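Local coordinates for sugar ABC transporter (Sugar-binding protein) (Bacillus halodurans, PDB 4YO7) that binds myo-inositol in the cleft between its two domains and probably serves as the substrate-capturing component of a sugar ABC transporter, at residues A[257-263]-A[276-282]; A[157-161]-A[231-235]. One frame throughout, in Å; residues are numbered along the deposited sequence.

Contact 1. Residues A[257-263]-A[276-282]. With INS (1,2,3,4,5,6-hexahydroxy-cyclohexane), chain F.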
ATOM      1  N   ILE A 257     -12.699 -12.996  13.769  1.00 15.32           N
ATOM      2  CA  ILE A 257     -11.795 -11.859  13.887  1.00 18.85           C
ATOM      3  C   ILE A 257     -11.492 -11.367  12.460  1.00 18.56           C
ATOM      4  O   ILE A 257     -11.229 -12.177  11.580  1.00 18.57           O
ATOM      5  CB  ILE A 257     -10.496 -12.264  14.641  1.00 19.30           C
ATOM      6  CG1 ILE A 257     -10.828 -12.584  16.104  1.00 20.77           C
ATOM      7  CG2 ILE A 257      -9.423 -11.167  14.559  1.00 21.52           C
ATOM      8  CD1 ILE A 257      -9.651 -13.073  16.907  1.00 30.45           C
ATOM      9  N   VAL A 258     -11.566 -10.054  12.228  1.00 13.59           N
ATOM     10  CA  VAL A 258     -11.238  -9.471  10.921  1.00 12.58           C
ATOM     11  C   VAL A 258     -10.070  -8.508  11.069  1.00 12.41           C
ATOM     12  O   VAL A 258     -10.042  -7.670  11.973  1.00 13.23           O
ATOM     13  CB  VAL A 258     -12.448  -8.730  10.303  1.00 16.24           C
ATOM     14  CG1 VAL A 258     -12.134  -8.233   8.890  1.00 15.22           C
ATOM     15  CG2 VAL A 258     -13.663  -9.653  10.279  1.00 17.59           C
ATOM     16  N   ALA A 259      -9.123  -8.632  10.154  1.00 12.15           N
ATOM     17  CA  ALA A 259      -7.929  -7.791  10.140  1.00 11.48           C
ATOM     18  C   ALA A 259      -7.655  -7.232   8.750  1.00 10.13           C
ATOM     19  O   ALA A 259      -7.813  -7.928   7.739  1.00 11.31           O
ATOM     20  CB  ALA A 259      -6.739  -8.588  10.647  1.00 11.61           C
ATOM     21  N   GLY A 260      -7.189  -5.974   8.722  1.00 10.92           N
ATOM     22  CA  GLY A 260      -6.740  -5.317   7.502  1.00 11.18           C
ATOM     23  C   GLY A 260      -5.397  -4.633   7.687  1.00 12.10           C
ATOM     24  O   GLY A 260      -4.758  -4.781   8.738  1.00 14.58           O
ATOM     25  N   ILE A 261      -4.971  -3.910   6.651  1.00 11.47           N
ATOM     26  CA  ILE A 261      -3.758  -3.085   6.664  1.00  8.78           C
ATOM     27  C   ILE A 261      -4.066  -1.809   5.908  1.00 10.98           C
ATOM     28  O   ILE A 261      -4.710  -1.874   4.866  1.00 11.64           O
ATOM     29  CB  ILE A 261      -2.527  -3.824   6.015  1.00  7.92           C
ATOM     30  CG1 ILE A 261      -2.101  -4.998   6.919  1.00 10.89           C
ATOM     31  CG2 ILE A 261      -1.342  -2.870   5.763  1.00  9.81           C
ATOM     32  CD1 ILE A 261      -1.127  -5.972   6.295  1.00 11.11           C
ATOM     33  N   ASP A 262      -3.617  -0.696   6.499  1.00  9.65           N
ATOM     34  CA  ASP A 262      -3.556   0.674   5.953  1.00  9.74           C
ATOM     35  C   ASP A 262      -3.989   1.682   7.026  1.00 12.08           C
ATOM     36  O   ASP A 262      -3.443   2.766   7.109  1.00 12.31           O
ATOM     37  CB  ASP A 262      -4.433   0.897   4.716  1.00 10.52           C
ATOM     38  CG  ASP A 262      -3.823   0.351   3.416  1.00 11.51           C
ATOM     39  OD1 ASP A 262      -4.613   0.147   2.474  1.00 10.77           O
ATOM     40  OD2 ASP A 262      -2.588   0.121   3.333  1.00 10.93           O
ATOM     41  N   ALA A 263      -5.005   1.317   7.810  1.00 12.05           N
ATOM     42  CA  ALA A 263      -5.654   2.219   8.770  1.00 17.34           C
ATOM     43  C   ALA A 263      -6.210   3.452   8.057  1.00 14.27           C
ATOM     44  O   ALA A 263      -6.014   4.595   8.494  1.00 16.67           O
ATOM     45  CB  ALA A 263      -4.700   2.632   9.886  1.00 15.92           C
ATOM     46  N   LEU A 276     -14.110  -4.156  12.931  1.00 20.10           N
ATOM     47  CA  LEU A 276     -12.746  -4.453  12.486  1.00 18.38           C
ATOM     48  C   LEU A 276     -11.874  -4.557  13.711  1.00 20.06           C
ATOM     49  O   LEU A 276     -11.816  -3.614  14.497  1.00 19.66           O
ATOM     50  CB  LEU A 276     -12.221  -3.362  11.536  1.00 15.53           C
ATOM     51  CG  LEU A 276     -10.818  -3.576  10.952  1.00 15.45           C
ATOM     52  CD1 LEU A 276     -10.776  -4.771  10.028  1.00 16.88           C
ATOM     53  CD2 LEU A 276     -10.330  -2.333  10.217  1.00 15.97           C
ATOM     54  N   ASP A 277     -11.215  -5.701  13.881  1.00 17.31           N
ATOM     55  CA  ASP A 277     -10.444  -5.979  15.100  1.00 16.99           C
ATOM     56  C   ASP A 277      -9.022  -5.439  15.075  1.00 16.90           C
ATOM     57  O   ASP A 277      -8.505  -5.028  16.114  1.00 19.14           O
ATOM     58  CB  ASP A 277     -10.393  -7.487  15.355  1.00 17.39           C
ATOM     59  CG  ASP A 277     -11.777  -8.084  15.537  1.00 24.22           C
ATOM     60  OD1 ASP A 277     -12.323  -7.969  16.649  1.00 26.97           O
ATOM     61  OD2 ASP A 277     -12.328  -8.622  14.559  1.00 22.92           O
ATOM     62  N   VAL A 278      -8.404  -5.455  13.896  1.00 15.08           N
ATOM     63  CA  VAL A 278      -6.991  -5.147  13.741  1.00 14.22           C
ATOM     64  C   VAL A 278      -6.785  -4.409  12.444  1.00 13.22           C
ATOM     65  O   VAL A 278      -7.366  -4.784  11.427  1.00 16.11           O
ATOM     66  CB  VAL A 278      -6.134  -6.436  13.730  1.00 15.49           C
ATOM     67  CG1 VAL A 278      -4.648  -6.111  13.503  1.00 16.55           C
ATOM     68  CG2 VAL A 278      -6.323  -7.246  14.998  1.00 17.20           C
ATOM     69  N   THR A 279      -5.982  -3.351  12.455  1.00 13.24           N
ATOM     70  CA  THR A 279      -5.403  -2.889  11.218  1.00 13.73           C
ATOM     71  C   THR A 279      -4.012  -2.382  11.518  1.00 12.98           C
ATOM     72  O   THR A 279      -3.513  -2.520  12.637  1.00 15.05           O
ATOM     73  CB  THR A 279      -6.300  -1.825  10.495  1.00 13.43           C
ATOM     74  OG1 THR A 279      -5.718  -1.477   9.230  1.00 13.37           O
ATOM     75  CG2 THR A 279      -6.494  -0.565  11.295  1.00 15.26           C
ATOM     76  N   VAL A 280      -3.358  -1.874  10.488  1.00 11.25           N
ATOM     77  CA  VAL A 280      -1.981  -1.454  10.585  1.00 11.45           C
ATOM     78  C   VAL A 280      -1.819  -0.155   9.809  1.00 12.83           C
ATOM     79  O   VAL A 280      -2.032  -0.118   8.604  1.00 12.37           O
ATOM     80  CB  VAL A 280      -1.014  -2.519  10.040  1.00 13.08           C
ATOM     81  CG1 VAL A 280       0.440  -2.060  10.221  1.00 12.11           C
ATOM     82  CG2 VAL A 280      -1.240  -3.870  10.721  1.00 12.34           C
ATOM     83  N   PHE A 281      -1.441   0.915  10.519  1.00 13.61           N
ATOM     84  CA  PHE A 281      -1.294   2.222   9.896  1.00 11.40           C
ATOM     85  C   PHE A 281      -0.151   2.259   8.905  1.00 12.48           C
ATOM     86  O   PHE A 281       0.983   1.928   9.245  1.00 12.71           O
ATOM     87  CB  PHE A 281      -1.092   3.280  10.987  1.00 12.69           C
ATOM     88  CG  PHE A 281      -0.788   4.669  10.469  1.00 13.64           C
ATOM     89  CD1 PHE A 281      -1.777   5.442   9.882  1.00 15.30           C
ATOM     90  CD2 PHE A 281       0.484   5.222  10.626  1.00 18.63           C
ATOM     91  CE1 PHE A 281      -1.490   6.723   9.424  1.00 17.48           C
ATOM     92  CE2 PHE A 281       0.761   6.498  10.179  1.00 17.32           C
ATOM     93  CZ  PHE A 281      -0.224   7.245   9.587  1.00 15.83           C
ATOM     94  N   GLN A 282      -0.488   2.667   7.674  1.00 11.10           N
ATOM     95  CA  GLN A 282       0.473   3.013   6.642  1.00 11.05           C
ATOM     96  C   GLN A 282       0.312   4.510   6.388  1.00 10.77           C
ATOM     97  O   GLN A 282      -0.787   5.008   6.168  1.00 13.67           O
ATOM     98  CB  GLN A 282       0.254   2.211   5.348  1.00  8.98           C
ATOM     99  CG  GLN A 282       1.452   2.324   4.428  1.00 10.04           C
ATOM    100  CD  GLN A 282       1.359   1.658   3.087  1.00  8.65           C
ATOM    101  OE1 GLN A 282       2.319   1.718   2.328  1.00  9.82           O
ATOM    102  NE2 GLN A 282       0.228   1.063   2.758  1.00  9.11           N
TER
HETATM  103  C1  INS F 405      -2.168  -0.331  -2.937  1.00  7.14           C
HETATM  104  C2  INS F 405      -3.425  -0.120  -2.099  1.00  7.73           C
HETATM  105  C3  INS F 405      -3.247  -0.831  -0.758  1.00  7.59           C
HETATM  106  C4  INS F 405      -2.028  -0.295   0.001  1.00  7.38           C
HETATM  107  C5  INS F 405      -0.770  -0.468  -0.876  1.00  6.72           C
HETATM  108  C6  INS F 405      -0.961   0.236  -2.211  1.00  7.07           C
HETATM  109  O1  INS F 405      -2.287   0.352  -4.216  1.00  8.46           O
HETATM  110  O2  INS F 405      -3.573   1.282  -1.883  1.00  9.50           O
HETATM  111  O3  INS F 405      -4.473  -0.603  -0.002  1.00  9.03           O
HETATM  112  O4  INS F 405      -1.828  -1.058   1.200  1.00  7.59           O
HETATM  113  O5  INS F 405       0.339   0.147  -0.197  1.00  6.97           O
HETATM  114  O6  INS F 405       0.241  -0.024  -3.036  1.00  7.20           O
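Asp262 and Gln282 meet side by side at the ligand end of this contact, both turned toward the bound inositol. The carboxylate shares its oxygens between two neighbouring hydroxyls: Asp262 OD1 accepts from inositol O3 at 2.6 Å, and Asp262 OD2 from inositol O4 at 2.6 Å. Gln282 reaches as far because CG stands anti to its backbone N (chi1 -166°) and the chain beyond is extended, which brings NE2 to 3.1 Å from inositol O5. The same NE2 adds weak bonds to Asp262 OD2 and inositol O4, with the amide and carboxylate planes 29° apart. Gln287 NE2 bonds Gln282 OE1, which, with the NE2 bonds, is consistent with this orientation of the amide.

Main-chain bonds tie the segments together in a parallel sense. Gly260 N donates to Val278 O, and Asp262 N to Val280 O at 2.7 Å; Gln282 N approaches Asp262 O from above the carbonyl plane. With helix 265-272 between them, the segments form a beta-alpha-beta crossover at the margin of the domain's parallel sheet, a recurring unit of the periplasmic binding protein fold, here ending in two ligand-binding side chains. Val280 N is buried without a partner.

Side chains also grip backbone. Asp277 OD2 takes the N-H of Val258 on its anti side at 2.8 Å, nearly straight (168°), while its own backbone N donates to Val258 O, so that side chain and main chain of Asp277 together hold both polar atoms of Val258. Thr279 OG1 accepts from Ala263 N at 3.2 Å and is bonded to Asp237 as well.

The apolar contacts are small. Leu276 CD1 comes crosswise against Val258 CG1 at 3.9 Å, Ala259 CB faces Val278 CB at 3.8 Å, and Ala263 CB sits at the edge of the Phe281 ring, which also meets the ring of Tyr322.

Contact 2. Residues A[157-161]-A[231-235]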
ATOM      1  N   GLN A 157       0.301  -7.381  11.893  1.00 11.68           N
ATOM      2  CA  GLN A 157      -1.097  -7.745  11.775  1.00 10.64           C
ATOM      3  C   GLN A 157      -1.359  -9.119  12.374  1.00 11.12           C
ATOM      4  O   GLN A 157      -2.260  -9.302  13.185  1.00 12.18           O
ATOM      5  CB  GLN A 157      -1.505  -7.731  10.288  1.00 11.07           C
ATOM      6  CG  GLN A 157      -2.920  -8.096  10.028  1.00 12.90           C
ATOM      7  CD  GLN A 157      -3.187  -8.271   8.548  1.00 13.81           C
ATOM      8  OE1 GLN A 157      -2.378  -8.876   7.818  1.00 10.50           O
ATOM      9  NE2 GLN A 157      -4.315  -7.748   8.082  1.00 10.79           N
HETATM   10  N   MSE A 158      -0.570 -10.102  11.947  1.00 12.00           N
HETATM   11  CA  MSE A 158      -0.841 -11.471  12.335  1.00 11.54           C
HETATM   12  C   MSE A 158      -0.356 -11.774  13.744  1.00 12.22           C
HETATM   13  O   MSE A 158      -0.924 -12.625  14.423  1.00 12.72           O
HETATM   14  CB  MSE A 158      -0.206 -12.438  11.327  1.00 11.34           C
HETATM   15  CG  MSE A 158      -0.638 -13.858  11.467  1.00 12.02           C
HETATM   16 SE   MSE A 158      -2.549 -14.148  11.139  1.00 22.10          SE
HETATM   17  CE  MSE A 158      -2.962 -15.276  12.649  1.00 15.07           C
ATOM     18  N   GLU A 159       0.662 -11.068  14.218  1.00 14.22           N
ATOM     19  CA  GLU A 159       1.014 -11.183  15.630  1.00 14.73           C
ATOM     20  C   GLU A 159      -0.187 -10.855  16.522  1.00 17.10           C
ATOM     21  O   GLU A 159      -0.458 -11.543  17.506  1.00 16.11           O
ATOM     22  CB  GLU A 159       2.165 -10.250  15.978  1.00 15.29           C
ATOM     23  CG  GLU A 159       3.550 -10.732  15.650  1.00 40.01           C
ATOM     24  CD  GLU A 159       4.567  -9.614  15.842  1.00 52.52           C
ATOM     25  OE1 GLU A 159       4.242  -8.638  16.567  1.00 43.36           O
ATOM     26  OE2 GLU A 159       5.672  -9.703  15.262  1.00 61.29           O
ATOM     27  N   GLU A 160      -0.906  -9.796  16.180  1.00 14.55           N
ATOM     28  CA  GLU A 160      -2.007  -9.355  17.026  1.00 15.46           C
ATOM     29  C   GLU A 160      -3.182 -10.323  16.878  1.00 17.92           C
ATOM     30  O   GLU A 160      -3.825 -10.691  17.869  1.00 17.78           O
ATOM     31  CB  GLU A 160      -2.411  -7.918  16.675  1.00 16.29           C
ATOM     32  CG  GLU A 160      -3.525  -7.357  17.538  1.00 17.58           C
ATOM     33  CD  GLU A 160      -3.173  -7.233  19.010  1.00 22.53           C
ATOM     34  OE1 GLU A 160      -1.976  -7.281  19.387  1.00 19.92           O
ATOM     35  OE2 GLU A 160      -4.122  -7.103  19.813  1.00 23.79           O
ATOM     36  N   VAL A 161      -3.450 -10.780  15.655  1.00 13.03           N
ATOM     37  CA  VAL A 161      -4.535 -11.743  15.455  1.00 13.20           C
ATOM     38  C   VAL A 161      -4.249 -13.018  16.247  1.00 13.82           C
ATOM     39  O   VAL A 161      -5.142 -13.580  16.885  1.00 14.33           O
ATOM     40  CB  VAL A 161      -4.747 -12.070  13.936  1.00 12.58           C
ATOM     41  CG1 VAL A 161      -5.709 -13.220  13.755  1.00 12.85           C
ATOM     42  CG2 VAL A 161      -5.242 -10.849  13.197  1.00 12.91           C
ATOM     43  N   ALA A 231     -10.585 -16.426  11.766  1.00 15.08           N
ATOM     44  CA  ALA A 231     -10.075 -15.089  11.436  1.00 12.01           C
ATOM     45  C   ALA A 231      -9.924 -14.934   9.944  1.00 12.79           C
ATOM     46  O   ALA A 231      -9.496 -15.864   9.252  1.00 13.69           O
ATOM     47  CB  ALA A 231      -8.745 -14.832  12.105  1.00 15.00           C
ATOM     48  N   VAL A 232     -10.285 -13.745   9.472  1.00 11.41           N
ATOM     49  CA  VAL A 232     -10.093 -13.347   8.092  1.00 10.31           C
ATOM     50  C   VAL A 232      -9.033 -12.265   8.125  1.00 10.29           C
ATOM     51  O   VAL A 232      -9.218 -11.239   8.769  1.00 12.80           O
ATOM     52  CB  VAL A 232     -11.391 -12.837   7.450  1.00 13.23           C
ATOM     53  CG1 VAL A 232     -11.111 -12.264   6.045  1.00 16.00           C
ATOM     54  CG2 VAL A 232     -12.403 -13.966   7.394  1.00 17.71           C
ATOM     55  N   VAL A 233      -7.915 -12.519   7.462  1.00  9.44           N
ATOM     56  CA  VAL A 233      -6.754 -11.656   7.539  1.00  9.20           C
ATOM     57  C   VAL A 233      -6.447 -11.180   6.124  1.00  8.67           C
ATOM     58  O   VAL A 233      -6.084 -11.975   5.255  1.00 10.02           O
ATOM     59  CB  VAL A 233      -5.555 -12.399   8.179  1.00 10.03           C
ATOM     60  CG1 VAL A 233      -4.385 -11.481   8.309  1.00 11.94           C
ATOM     61  CG2 VAL A 233      -5.950 -12.919   9.553  1.00 13.27           C
ATOM     62  N   ALA A 234      -6.632  -9.886   5.899  1.00  8.69           N
ATOM     63  CA  ALA A 234      -6.581  -9.324   4.549  1.00 10.51           C
ATOM     64  C   ALA A 234      -5.369  -8.450   4.350  1.00  8.82           C
ATOM     65  O   ALA A 234      -4.989  -7.689   5.235  1.00  8.88           O
ATOM     66  CB  ALA A 234      -7.840  -8.526   4.274  1.00 11.57           C
ATOM     67  N   ASN A 235      -4.771  -8.539   3.168  1.00  9.24           N
ATOM     68  CA  ASN A 235      -3.632  -7.708   2.822  1.00  9.70           C
ATOM     69  C   ASN A 235      -3.938  -6.187   2.829  1.00  7.78           C
ATOM     70  O   ASN A 235      -2.990  -5.379   2.811  1.00  8.84           O
ATOM     71  CB  ASN A 235      -3.096  -8.050   1.421  1.00  7.48           C
ATOM     72  CG  ASN A 235      -2.308  -9.366   1.308  1.00  8.82           C
ATOM     73  OD1 ASN A 235      -1.921  -9.732   0.175  1.00  8.32           O
ATOM     74  ND2 ASN A 235      -2.055 -10.073   2.409  1.00  9.21           N
TER
HETATM   75  O   HOH W   1      -2.599  -9.856   5.166  1.00 13.35           O
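Ala231 begins the strand side of this contact with its methyl directed at the helix, where CB meets Val161 CG1 at 3.8 Å. After Val232, whose side chain points away from the helix, Val233 turns back toward it and spreads its two methyls over different neighbours. CG2 touches the selenium of Met158, a selenomethionine, at 3.9 Å, the two side chains crossing at about a right angle; the bend at chi2 is what swings SE toward the strand. CG1 lies over the flat face of the Gln157 amide, 3.3 Å from OE1 and 3.4 Å from CD, a tight fit of a methyl against a polar group.

Helix 150-164 thus rests on one face of the parallel sheet, running antiparallel to strand 231-234 (168°) with the axes of the two short segments 10.1 Å apart at their closest, the layered alpha/beta packing expected of a periplasmic binding protein domain. Ile171 of the adjacent strand 169-175 widens the apolar floor under Met158.

At Ala234 the carbonyl, not the methyl, makes the contact. Gln157 NE2 donates to Ala234 O at 2.9 Å along a nearly straight path (171°), the acceptor lying in the amide plane; with chi1 at 180° the side chain runs straight out from the helix, carrying the amide to the strand end.

A water donates to Gln157 OE1 at 2.8 Å and accepts from Asn235 ND2 at 2.8 Å, so the amides of helix and loop are joined through it. A leucine in place of Gln157 would probably leave the buried Ala234 carbonyl without this donor and the water without this acceptor. Asn235 is anchored further by Gly176 N, which bonds its OD1, and by Thr187, which pairs with ND2.

How the contacts relate
Contact 1 and contact 2, with centres about 8 Å apart, are joined through neighbouring strands of one sheet. Segment 257-263 probably receives two backbone hydrogen bonds from segment 231-235, from Val232 N to Ile257 O at 2.8 Å and from Ala234 N to Ala259 O at 2.9 Å. The helix adds a second connection: Gln157 NE2 packs 3.1 Å from Gly260 O. Both strands lead toward the inositol. Contact 1 delivers Asp262 and Gln282 directly, whereas segment 231-235 stops just before Asn236, another hydrogen-bonding partner of the inositol. Arg186, which also binds inositol, is weakly linked to Asn235 O and to Asp262 OD2.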